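Local coordinates for protein 1-pyrroline-5-carboxylate dehydrogenase (PDB 1UZB) that probably oxidises 1-pyrroline-5-carboxylate, by way of its open-chain semialdehyde, to glutamate with a nicotinamide cofactor, as a member of the aldehyde dehydrogenase family, at residues 54-57 and 63-66; 142-147 and 478-483; 309-314 and 343-348; 429-434 and 458-463. One frame throughout, in Å; residues are numbered along the deposited sequence.

The four contacts lie well apart, and none touches another. Contact 2 is the most central, its centre about 14 Å from the chain's centre. There the side chain of Tyr144 comes within about 4 Å of a bound methylpentanediol, probably from the crystallisation liquor, although such a molecule may mark a pocket. Contact 1, a hairpin, is on the other side of the chain's centre from contacts 2 and 4, its centre about 46 Å from that of contact 4. Contacts 3 and 4, centres about 23 Å apart, join helices that accompany one seven-stranded sheet, and nearest atoms of each come about 10 Å from contact 2. Contacts 2 and 4 also both touch the second subunit.

Contact 1: 54-57 and 63-66; sequences VSLN and EVVG
A classic beta bulge in the hairpin of strands 52-57 and 64-69 sets Val65 and Gly66 together against Ser55. In the backbone, Ser55 N donates to Gly66 O at 2.9 Å, while Ser55 O accepts from Val65 N at 2.8 Å. Val65 has helix-like angles (phi -65°, psi -41°), as the first residue of such a bulge does, and the register slips by one before Leu56 pairs with Val64. Beyond it, Asn57 N reaches Glu63 O at 3.1 Å. On the face carrying Leu56 and Val64, the valine's CG2 meets Leu56 CD2 at 4.0 Å and its CG1 lies 3.6 Å from Val54 CG1, those two valines crossing at about a right angle. Asn57 and Glu63 run side by side, and Asn57 ND2 bonds Glu63 OE1 at 2.9 Å on its anti side but tilted out of the carboxylate plane, with amide and carboxylate planes 50° apart. Asn57 OD1 accepts from Ser59 N. With an alanine at Asn57, Glu63 OE1 and Ser59 N would probably lose their amide mate, leaving the carboxylate with a long, weak ion pair to Arg31. Ser55 OG is bonded to Glu123. Such slipped pairing typifies a bulged antiparallel hairpin.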
loop_
_atom_site.group_PDB
_atom_site.type_symbol
_atom_site.label_atom_id
_atom_site.label_comp_id
_atom_site.label_asym_id
_atom_site.label_seq_id
_atom_site.Cartn_x
_atom_site.Cartn_y
_atom_site.Cartn_z
ATOM N N VAL A 54 37.745 -38.756 11.242
ATOM C CA VAL A 54 37.089 -39.256 12.439
ATOM C C VAL A 54 36.501 -38.111 13.253
ATOM O O VAL A 54 37.131 -37.068 13.419
ATOM C CB VAL A 54 38.083 -40.030 13.332
ATOM C CG1 VAL A 54 37.346 -40.688 14.486
ATOM C CG2 VAL A 54 38.822 -41.071 12.508
ATOM N N SER A 55 35.282 -38.303 13.745
ATOM C CA SER A 55 34.632 -37.292 14.571
ATOM C C SER A 55 34.466 -37.884 15.963
ATOM O O SER A 55 33.806 -38.907 16.140
ATOM C CB SER A 55 33.268 -36.915 13.996
ATOM O OG SER A 55 32.680 -35.879 14.765
ATOM N N LEU A 56 35.071 -37.230 16.948
ATOM C CA LEU A 56 35.029 -37.705 18.325
ATOM C C LEU A 56 33.989 -37.023 19.203
ATOM O O LEU A 56 33.511 -35.930 18.903
ATOM C CB LEU A 56 36.406 -37.530 18.966
ATOM C CG LEU A 56 37.586 -38.155 18.217
ATOM C CD1 LEU A 56 38.883 -37.813 18.929
ATOM C CD2 LEU A 56 37.400 -39.659 18.131
ATOM N N ASN A 57 33.647 -37.696 20.294
ATOM C CA ASN A 57 32.695 -37.188 21.274
ATOM C C ASN A 57 33.531 -36.374 22.264
ATOM O O ASN A 57 34.328 -36.933 23.008
ATOM C CB ASN A 57 32.032 -38.370 21.985
ATOM C CG ASN A 57 31.088 -37.946 23.087
ATOM O OD1 ASN A 57 31.013 -36.772 23.447
ATOM N ND2 ASN A 57 30.365 -38.910 23.642
ATOM N N GLU A 63 35.432 -42.168 22.251
ATOM C CA GLU A 63 34.279 -42.616 21.478
ATOM C C GLU A 63 34.198 -41.925 20.123
ATOM O O GLU A 63 34.245 -40.696 20.033
ATOM C CB GLU A 63 32.982 -42.348 22.243
ATOM C CG GLU A 63 33.010 -42.786 23.693
ATOM C CD GLU A 63 31.650 -42.693 24.351
ATOM O OE1 GLU A 63 30.867 -41.790 23.988
ATOM O OE2 GLU A 63 31.370 -43.522 25.240
ATOM N N VAL A 64 34.061 -42.726 19.074
ATOM C CA VAL A 64 33.958 -42.215 17.714
ATOM C C VAL A 64 32.486 -42.067 17.338
ATOM O O VAL A 64 31.770 -43.057 17.177
ATOM C CB VAL A 64 34.640 -43.171 16.711
ATOM C CG1 VAL A 64 34.462 -42.659 15.288
ATOM C CG2 VAL A 64 36.114 -43.299 17.045
ATOM N N VAL A 65 32.031 -40.824 17.211
ATOM C CA VAL A 65 30.644 -40.570 16.847
ATOM C C VAL A 65 30.399 -41.092 15.436
ATOM O O VAL A 65 29.363 -41.692 15.156
ATOM C CB VAL A 65 30.317 -39.058 16.911
ATOM C CG1 VAL A 65 28.888 -38.809 16.438
ATOM C CG2 VAL A 65 30.494 -38.555 18.337
ATOM N N GLY A 66 31.369 -40.870 14.555
ATOM C CA GLY A 66 31.244 -41.337 13.188
ATOM C C GLY A 66 32.458 -40.950 12.375
ATOM O O GLY A 66 33.338 -40.237 12.857
#

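Contact 2: 142-147 and 478-483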
loop_
_atom_site.group_PDB
_atom_site.type_symbol
_atom_site.label_atom_id
_atom_site.label_comp_id
_atom_site.label_asym_id
_atom_site.label_seq_id
_atom_site.Cartn_x
_atom_site.Cartn_y
_atom_site.Cartn_z
ATOM N N ILE A 142 15.779 -21.701 6.843
ATOM C CA ILE A 142 15.140 -22.243 5.652
ATOM C C ILE A 142 13.781 -21.587 5.408
ATOM O O ILE A 142 13.492 -21.140 4.297
ATOM C CB ILE A 142 14.954 -23.770 5.767
ATOM C CG1 ILE A 142 16.309 -24.451 5.984
ATOM C CG2 ILE A 142 14.309 -24.305 4.500
ATOM C CD1 ILE A 142 16.201 -25.931 6.313
ATOM N N GLU A 143 12.956 -21.524 6.449
ATOM C CA GLU A 143 11.627 -20.927 6.341
ATOM C C GLU A 143 11.697 -19.443 5.985
ATOM O O GLU A 143 10.928 -18.956 5.152
ATOM C CB GLU A 143 10.867 -21.085 7.664
ATOM C CG GLU A 143 10.520 -22.514 8.059
ATOM C CD GLU A 143 9.334 -23.077 7.295
ATOM O OE1 GLU A 143 8.637 -22.306 6.607
ATOM O OE2 GLU A 143 9.090 -24.298 7.392
ATOM N N TYR A 144 12.628 -18.730 6.612
ATOM C CA TYR A 144 12.782 -17.303 6.372
ATOM C C TYR A 144 13.296 -17.006 4.968
ATOM O O TYR A 144 12.688 -16.226 4.235
ATOM C CB TYR A 144 13.731 -16.688 7.407
ATOM C CG TYR A 144 13.791 -15.179 7.337
ATOM C CD1 TYR A 144 12.879 -14.385 8.040
ATOM C CD2 TYR A 144 14.731 -14.542 6.532
ATOM C CE1 TYR A 144 12.909 -12.992 7.937
ATOM C CE2 TYR A 144 14.766 -13.160 6.420
ATOM C CZ TYR A 144 13.856 -12.392 7.123
ATOM O OH TYR A 144 13.904 -11.022 7.007
ATOM N N TYR A 145 14.411 -17.624 4.586
ATOM C CA TYR A 145 14.976 -17.384 3.262
ATOM C C TYR A 145 14.049 -17.828 2.127
ATOM O O TYR A 145 14.052 -17.221 1.058
ATOM C CB TYR A 145 16.353 -18.051 3.146
ATOM C CG TYR A 145 17.418 -17.440 4.044
ATOM C CD1 TYR A 145 18.465 -18.216 4.534
ATOM C CD2 TYR A 145 17.374 -16.089 4.407
ATOM C CE1 TYR A 145 19.442 -17.674 5.367
ATOM C CE2 TYR A 145 18.348 -15.531 5.246
ATOM C CZ TYR A 145 19.375 -16.330 5.723
ATOM O OH TYR A 145 20.320 -15.804 6.578
ATOM N N ALA A 146 13.244 -18.867 2.347
ATOM C CA ALA A 146 12.315 -19.312 1.308
ATOM C C ALA A 146 11.346 -18.175 0.981
ATOM O O ALA A 146 11.015 -17.939 -0.180
ATOM C CB ALA A 146 11.539 -20.529 1.778
ATOM N N ARG A 147 10.886 -17.485 2.021
ATOM C CA ARG A 147 9.955 -16.374 1.867
ATOM C C ARG A 147 10.654 -15.107 1.383
ATOM O O ARG A 147 10.166 -14.419 0.491
ATOM C CB ARG A 147 9.251 -16.095 3.200
ATOM C CG ARG A 147 8.295 -17.202 3.647
ATOM C CD ARG A 147 7.835 -16.972 5.085
ATOM N NE ARG A 147 6.781 -17.891 5.522
ATOM C CZ ARG A 147 6.958 -19.177 5.805
ATOM N NH1 ARG A 147 5.929 -19.917 6.195
ATOM N NH2 ARG A 147 8.158 -19.727 5.709
ATOM N N ALA A 478 20.421 -14.695 18.945
ATOM C CA ALA A 478 19.687 -13.852 18.009
ATOM C C ALA A 478 18.730 -14.731 17.208
ATOM O O ALA A 478 19.119 -15.779 16.692
ATOM C CB ALA A 478 20.654 -13.144 17.071
ATOM N N LEU A 479 17.478 -14.302 17.106
ATOM C CA LEU A 479 16.476 -15.059 16.369
ATOM C C LEU A 479 16.349 -14.607 14.927
ATOM O O LEU A 479 16.303 -13.413 14.641
ATOM C CB LEU A 479 15.118 -14.934 17.057
ATOM C CG LEU A 479 15.002 -15.571 18.443
ATOM C CD1 LEU A 479 13.666 -15.203 19.066
ATOM C CD2 LEU A 479 15.145 -17.079 18.332
ATOM N N VAL A 480 16.299 -15.577 14.023
ATOM C CA VAL A 480 16.144 -15.303 12.603
ATOM C C VAL A 480 14.912 -14.420 12.399
ATOM O O VAL A 480 13.859 -14.651 13.004
ATOM C CB VAL A 480 15.973 -16.624 11.817
ATOM C CG1 VAL A 480 15.520 -16.342 10.389
ATOM C CG2 VAL A 480 17.290 -17.385 11.808
ATOM N N GLY A 481 15.060 -13.392 11.569
ATOM C CA GLY A 481 13.956 -12.492 11.281
ATOM C C GLY A 481 13.749 -11.374 12.288
ATOM O O GLY A 481 13.472 -10.233 11.910
ATOM N N VAL A 482 13.891 -11.698 13.569
ATOM C CA VAL A 482 13.705 -10.736 14.653
ATOM C C VAL A 482 14.919 -9.838 14.836
ATOM O O VAL A 482 14.794 -8.613 14.938
ATOM C CB VAL A 482 13.450 -11.462 15.995
ATOM C CG1 VAL A 482 13.183 -10.449 17.095
ATOM C CG2 VAL A 482 12.277 -12.427 15.856
ATOM N N GLN A 483 16.090 -10.463 14.872
ATOM C CA GLN A 483 17.342 -9.755 15.068
ATOM C C GLN A 483 18.386 -10.034 13.991
ATOM O O GLN A 483 19.186 -10.965 14.122
ATOM C CB GLN A 483 17.925 -10.108 16.442
ATOM C CG GLN A 483 17.113 -9.578 17.616
ATOM C CD GLN A 483 16.552 -10.671 18.514
ATOM O OE1 GLN A 483 16.903 -11.849 18.398
ATOM N NE2 GLN A 483 15.677 -10.278 19.427
#
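Tyr144, on helix 128-149, reaches across to Val480 and Gly481 in a loop after strand 468-471. Its CB starts the contact, 3.5 Å from Val480 CG1. The same methyl then lies 3.7 Å from Tyr144 CG, approaching the ring obliquely. With CG anti to the backbone N (chi1 -172°), the ring is swung off the helix toward the loop. Further out, CD1 is 3.9 Å from Gly481 CA, and CE1 comes nearer, to 3.5 Å of that same atom; the backbone N of Gly481 lies over one face of the ring. By CZ the separation from Gly481 CA has widened to 4.2 Å, so this atom lies nearest the CD1-CE1 side. Phe6 meets the tyrosine edge-to-face, and a bound methylpentanediol lies nearby.

Gly481 suits this place on two counts. A side-chain carbon on it would sit only 3.3 Å from Tyr144 CE1, and at phi 84°, psi -41° it would jam against the carbonyl oxygen of Val480. Leu479 N donates to Gln483 OE1 at 2.8 Å, Val480 O accepts from Asn8 ND2, and Gly481 shares backbone bonds with Gly498. Gln483 also bonds Asn167 of the second subunit. Between 142-147 and 478-483 the two sides together bury 119 Å², without a hydrogen bond or salt bridge; Val480 also packs on Glu137, Asp140 and Phe141 of the same helix. This is consistent with van der Waals fit, rather than a directed bond, governing the approach of ring and loop.

Contact 3: 309-314 and 343-348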
loop_
_atom_site.group_PDB
_atom_site.type_symbol
_atom_site.label_atom_id
_atom_site.label_comp_id
_atom_site.label_asym_id
_atom_site.label_seq_id
_atom_site.Cartn_x
_atom_site.Cartn_y
_atom_site.Cartn_z
ATOM N N GLY A 309 21.394 -12.907 33.239
ATOM C CA GLY A 309 21.660 -12.704 31.825
ATOM C C GLY A 309 23.138 -12.796 31.486
ATOM O O GLY A 309 23.512 -13.269 30.411
ATOM N N VAL A 310 23.983 -12.337 32.401
ATOM C CA VAL A 310 25.423 -12.394 32.200
ATOM C C VAL A 310 25.895 -13.844 32.221
ATOM O O VAL A 310 26.677 -14.259 31.370
ATOM C CB VAL A 310 26.164 -11.598 33.294
ATOM C CG1 VAL A 310 27.653 -11.903 33.247
ATOM C CG2 VAL A 310 25.920 -10.115 33.100
ATOM N N VAL A 311 25.413 -14.622 33.185
ATOM C CA VAL A 311 25.810 -16.020 33.278
ATOM C C VAL A 311 25.363 -16.804 32.041
ATOM O O VAL A 311 26.134 -17.594 31.492
ATOM C CB VAL A 311 25.261 -16.658 34.578
ATOM C CG1 VAL A 311 25.447 -18.164 34.551
ATOM C CG2 VAL A 311 26.003 -16.069 35.776
ATOM N N VAL A 312 24.134 -16.578 31.587
ATOM C CA VAL A 312 23.644 -17.252 30.389
ATOM C C VAL A 312 24.493 -16.855 29.176
ATOM O O VAL A 312 24.909 -17.705 28.386
ATOM C CB VAL A 312 22.163 -16.877 30.097
ATOM C CG1 VAL A 312 21.777 -17.301 28.687
ATOM C CG2 VAL A 312 21.244 -17.547 31.106
ATOM N N SER A 313 24.755 -15.560 29.046
ATOM C CA SER A 313 25.526 -15.045 27.915
ATOM C C SER A 313 26.984 -15.474 27.887
ATOM O O SER A 313 27.556 -15.677 26.815
ATOM C CB SER A 313 25.481 -13.517 27.900
ATOM O OG SER A 313 24.157 -13.036 27.746
ATOM N N ALA A 314 27.583 -15.597 29.066
ATOM C CA ALA A 314 28.990 -15.953 29.161
ATOM C C ALA A 314 29.276 -17.439 29.110
ATOM O O ALA A 314 30.283 -17.852 28.538
ATOM C CB ALA A 314 29.584 -15.369 30.440
ATOM N N LEU A 343 29.159 -14.337 40.634
ATOM C CA LEU A 343 29.978 -15.399 41.206
ATOM C C LEU A 343 29.124 -16.469 41.877
ATOM O O LEU A 343 29.367 -17.661 41.701
ATOM C CB LEU A 343 30.973 -14.820 42.215
ATOM C CG LEU A 343 32.076 -13.942 41.619
ATOM C CD1 LEU A 343 32.936 -13.361 42.733
ATOM C CD2 LEU A 343 32.927 -14.768 40.657
ATOM N N LYS A 344 28.121 -16.040 42.638
ATOM C CA LYS A 344 27.240 -16.979 43.326
ATOM C C LYS A 344 26.503 -17.876 42.334
ATOM O O LYS A 344 26.348 -19.076 42.564
ATOM C CB LYS A 344 26.219 -16.226 44.183
ATOM C CG LYS A 344 26.812 -15.350 45.285
ATOM C CD LYS A 344 27.743 -16.119 46.213
ATOM C CE LYS A 344 29.182 -16.086 45.716
ATOM N NZ LYS A 344 29.693 -14.689 45.600
ATOM N N ARG A 345 26.048 -17.289 41.232
ATOM C CA ARG A 345 25.330 -18.042 40.210
ATOM C C ARG A 345 26.261 -18.960 39.426
ATOM O O ARG A 345 25.954 -20.127 39.204
ATOM C CB ARG A 345 24.630 -17.086 39.238
ATOM C CG ARG A 345 23.365 -16.440 39.776
ATOM C CD ARG A 345 22.799 -15.439 38.777
ATOM N NE ARG A 345 21.536 -14.859 39.228
ATOM C CZ ARG A 345 20.372 -15.502 39.228
ATOM N NH1 ARG A 345 20.299 -16.754 38.798
ATOM N NH2 ARG A 345 19.278 -14.893 39.666
ATOM N N ALA A 346 27.404 -18.428 39.011
ATOM C CA ALA A 346 28.360 -19.199 38.228
ATOM C C ALA A 346 28.946 -20.397 38.963
ATOM O O ALA A 346 29.219 -21.427 38.349
ATOM C CB ALA A 346 29.484 -18.291 37.737
ATOM N N GLU A 347 29.146 -20.275 40.271
ATOM C CA GLU A 347 29.720 -21.381 41.028
ATOM C C GLU A 347 28.754 -22.551 41.197
ATOM O O GLU A 347 29.162 -23.641 41.598
ATOM C CB GLU A 347 30.205 -20.897 42.401
ATOM C CG GLU A 347 29.119 -20.375 43.320
ATOM C CD GLU A 347 29.669 -19.895 44.654
ATOM O OE1 GLU A 347 28.875 -19.413 45.489
ATOM O OE2 GLU A 347 30.896 -19.998 44.866
ATOM N N ARG A 348 27.480 -22.332 40.884
ATOM C CA ARG A 348 26.480 -23.391 41.014
ATOM C C ARG A 348 26.252 -24.143 39.705
ATOM O O ARG A 348 25.498 -25.114 39.660
ATOM C CB ARG A 348 25.143 -22.818 41.493
ATOM C CG ARG A 348 25.202 -22.095 42.827
ATOM C CD ARG A 348 23.826 -22.043 43.471
ATOM N NE ARG A 348 22.798 -21.536 42.564
ATOM C CZ ARG A 348 22.744 -20.286 42.111
ATOM N NH1 ARG A 348 23.663 -19.404 42.478
ATOM N NH2 ARG A 348 21.767 -19.921 41.291
#
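Val311 turns CG2 anti to its carbonyl carbon and CG1 anti to the backbone N (chi1 169°), and CG2 is the methyl that faces helix 332-346. On the other side Arg345 takes chi1 -76°, which places CG beside its own backbone N and leaves CB to the valine. The two side chains cross obliquely, Val311 CG2 lying 3.9 Å from Arg345 CB. The same methyl is 4.2 Å from Ala346 N. The two segments bury 106 Å² together, Val311 CG2 making the valine's close contacts, without a hydrogen bond or salt bridge. Arg345 runs on extended from CG to NE and packs along Ala307 and Glu308 of the valine's own helix. Within that helix Gly309 O is gripped twice, by Ser313 N at 2.9 Å and by Ser313 OG at 2.8 Å, from opposite faces of the carbonyl plane. Ser313 OG also bonds Ile475 N, tying this end of the helix to a loop. Helix 303-315 is the link of a beta-alpha-beta crossover between the adjacent parallel strands 293-297 and 325-331; Val310 rests on Leu328 of the latter, while Ala346 packs on Tyr315 and on Leu387 of strand 384-387.

Contact 4: 429-434 and 458-463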
loop_
_atom_site.group_PDB
_atom_site.type_symbol
_atom_site.label_atom_id
_atom_site.label_comp_id
_atom_site.label_asym_id
_atom_site.label_seq_id
_atom_site.Cartn_x
_atom_site.Cartn_y
_atom_site.Cartn_z
ATOM N N LYS A 429 34.429 3.895 36.107
ATOM C CA LYS A 429 33.825 4.917 36.957
ATOM C C LYS A 429 32.363 5.235 36.680
ATOM O O LYS A 429 31.558 5.323 37.609
ATOM C CB LYS A 429 34.636 6.216 36.886
ATOM C CG LYS A 429 34.062 7.330 37.754
ATOM C CD LYS A 429 34.896 8.604 37.707
ATOM C CE LYS A 429 34.841 9.283 36.344
ATOM N NZ LYS A 429 35.524 8.498 35.279
ATOM N N ASP A 430 32.020 5.418 35.411
ATOM C CA ASP A 430 30.650 5.749 35.047
ATOM C C ASP A 430 30.242 5.148 33.713
ATOM O O ASP A 430 31.010 4.416 33.090
ATOM C CB ASP A 430 30.465 7.270 35.004
ATOM C CG ASP A 430 31.534 7.967 34.186
ATOM O OD1 ASP A 430 31.988 7.396 33.172
ATOM O OD2 ASP A 430 31.914 9.102 34.550
ATOM N N PHE A 431 29.031 5.479 33.274
ATOM C CA PHE A 431 28.505 4.955 32.024
ATOM C C PHE A 431 29.297 5.401 30.798
ATOM O O PHE A 431 29.495 4.621 29.870
ATOM C CB PHE A 431 27.038 5.349 31.861
ATOM C CG PHE A 431 26.298 4.500 30.871
ATOM C CD1 PHE A 431 25.952 3.191 31.186
ATOM C CD2 PHE A 431 25.975 4.997 29.614
ATOM C CE1 PHE A 431 25.294 2.387 30.260
ATOM C CE2 PHE A 431 25.317 4.202 28.681
ATOM C CZ PHE A 431 24.976 2.894 29.006
ATOM N N ALA A 432 29.746 6.653 30.786
ATOM C CA ALA A 432 30.518 7.152 29.654
ATOM C C ALA A 432 31.787 6.319 29.510
ATOM O O ALA A 432 32.159 5.918 28.406
ATOM C CB ALA A 432 30.874 8.621 29.858
ATOM N N GLU A 433 32.449 6.056 30.630
ATOM C CA GLU A 433 33.667 5.259 30.605
ATOM C C GLU A 433 33.327 3.829 30.184
ATOM O O GLU A 433 34.107 3.178 29.491
ATOM C CB GLU A 433 34.333 5.266 31.982
ATOM C CG GLU A 433 35.683 4.581 32.023
ATOM C CD GLU A 433 36.401 4.806 33.337
ATOM O OE1 GLU A 433 36.732 5.972 33.641
ATOM O OE2 GLU A 433 36.629 3.822 34.067
ATOM N N ALA A 434 32.159 3.345 30.599
ATOM C CA ALA A 434 31.736 1.995 30.233
ATOM C C ALA A 434 31.623 1.869 28.713
ATOM O O ALA A 434 32.084 0.891 28.130
ATOM C CB ALA A 434 30.401 1.661 30.889
ATOM N N GLU A 458 19.227 4.750 25.537
ATOM C CA GLU A 458 19.162 5.419 24.246
ATOM C C GLU A 458 20.536 5.918 23.805
ATOM O O GLU A 458 20.823 5.998 22.613
ATOM C CB GLU A 458 18.129 6.549 24.289
ATOM C CG GLU A 458 16.715 6.054 24.620
ATOM C CD GLU A 458 16.189 4.999 23.651
ATOM O OE1 GLU A 458 15.121 4.412 23.935
ATOM O OE2 GLU A 458 16.831 4.755 22.608
ATOM N N TRP A 459 21.385 6.245 24.772
ATOM C CA TRP A 459 22.747 6.686 24.486
ATOM C C TRP A 459 23.479 5.491 23.854
ATOM O O TRP A 459 24.149 5.621 22.831
ATOM C CB TRP A 459 23.411 7.108 25.802
ATOM C CG TRP A 459 24.803 7.650 25.711
ATOM C CD1 TRP A 459 25.548 7.837 24.587
ATOM C CD2 TRP A 459 25.616 8.073 26.811
ATOM N NE1 TRP A 459 26.782 8.353 24.917
ATOM C CE2 TRP A 459 26.848 8.507 26.277
ATOM C CE3 TRP A 459 25.422 8.127 28.198
ATOM C CZ2 TRP A 459 27.886 8.993 27.083
ATOM C CZ3 TRP A 459 26.453 8.609 29.001
ATOM C CH2 TRP A 459 27.670 9.035 28.438
ATOM N N ALA A 460 23.333 4.323 24.467
ATOM C CA ALA A 460 23.958 3.109 23.954
ATOM C C ALA A 460 23.413 2.735 22.572
ATOM O O ALA A 460 24.147 2.228 21.729
ATOM C CB ALA A 460 23.731 1.966 24.924
ATOM N N ARG A 461 22.123 2.974 22.345
ATOM C CA ARG A 461 21.515 2.665 21.055
ATOM C C ARG A 461 22.245 3.423 19.953
ATOM O O ARG A 461 22.396 2.924 18.839
ATOM C CB ARG A 461 20.030 3.053 21.061
ATOM C CG ARG A 461 19.291 2.780 19.748
ATOM C CD ARG A 461 17.819 3.177 19.856
ATOM N NE ARG A 461 17.162 2.437 20.930
ATOM C CZ ARG A 461 16.558 1.263 20.776
ATOM N NH1 ARG A 461 16.498 0.687 19.580
ATOM N NH2 ARG A 461 16.053 0.639 21.830
ATOM N N ARG A 462 22.704 4.626 20.282
ATOM C CA ARG A 462 23.402 5.466 19.319
ATOM C C ARG A 462 24.922 5.314 19.309
ATOM O O ARG A 462 25.547 5.487 18.261
ATOM C CB ARG A 462 23.081 6.945 19.576
ATOM C CG ARG A 462 21.601 7.297 19.623
ATOM C CD ARG A 462 21.398 8.810 19.653
ATOM N NE ARG A 462 22.067 9.447 20.787
ATOM C CZ ARG A 462 21.630 9.401 22.042
ATOM N NH1 ARG A 462 20.515 8.747 22.337
ATOM N NH2 ARG A 462 22.310 10.011 23.005
ATOM N N GLU A 463 25.513 4.970 20.453
ATOM C CA GLU A 463 26.971 4.898 20.545
ATOM C C GLU A 463 27.688 3.598 20.911
ATOM O O GLU A 463 28.913 3.544 20.813
ATOM C CB GLU A 463 27.454 6.007 21.484
ATOM C CG GLU A 463 27.118 7.414 21.002
ATOM C CD GLU A 463 27.804 7.763 19.695
ATOM O OE1 GLU A 463 29.051 7.713 19.652
ATOM O OE2 GLU A 463 27.101 8.088 18.712
#
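Phe431 and Trp459 slide past each other in opposite directions, their rings inclined at 54° with the phenyl and six-membered centroids 5.5 Å apart, too oblique for either a stack or an edge-to-face pair. The phenyl presents its rim: its CD2 is 3.5 Å from Trp459 CE3, and Trp459 CZ3 lies in the phenylalanine plane. Both residues hold CG anti to the backbone N (chi1 -161° for Phe431), which sends each ring toward the other helix. Further along the indole, Trp459 CH2 meets Ala432 CB at 3.5 Å. Farther round the same phenyl rim, Phe431 CZ lies 4.4 Å from Ala460 CB, and His456 stacks on the phenyl ring. Helix 454-463 is the connection of a beta-alpha-beta crossover between parallel strands 446-450 and 468-471, and Phe431 and Ala460 both pack on Val449 of the first. An alanine in place of Trp459 would probably leave Ala432 CB and the CD2 edge of Phe431 without their apolar cover, opening a gap between the helices. Asp430 N-caps helix 431-439, its OD1 accepting from Glu433 N at 2.9 Å. Arg461 forms a salt bridge to Glu168 of the second subunit and Glu458 one to Arg100 of the third.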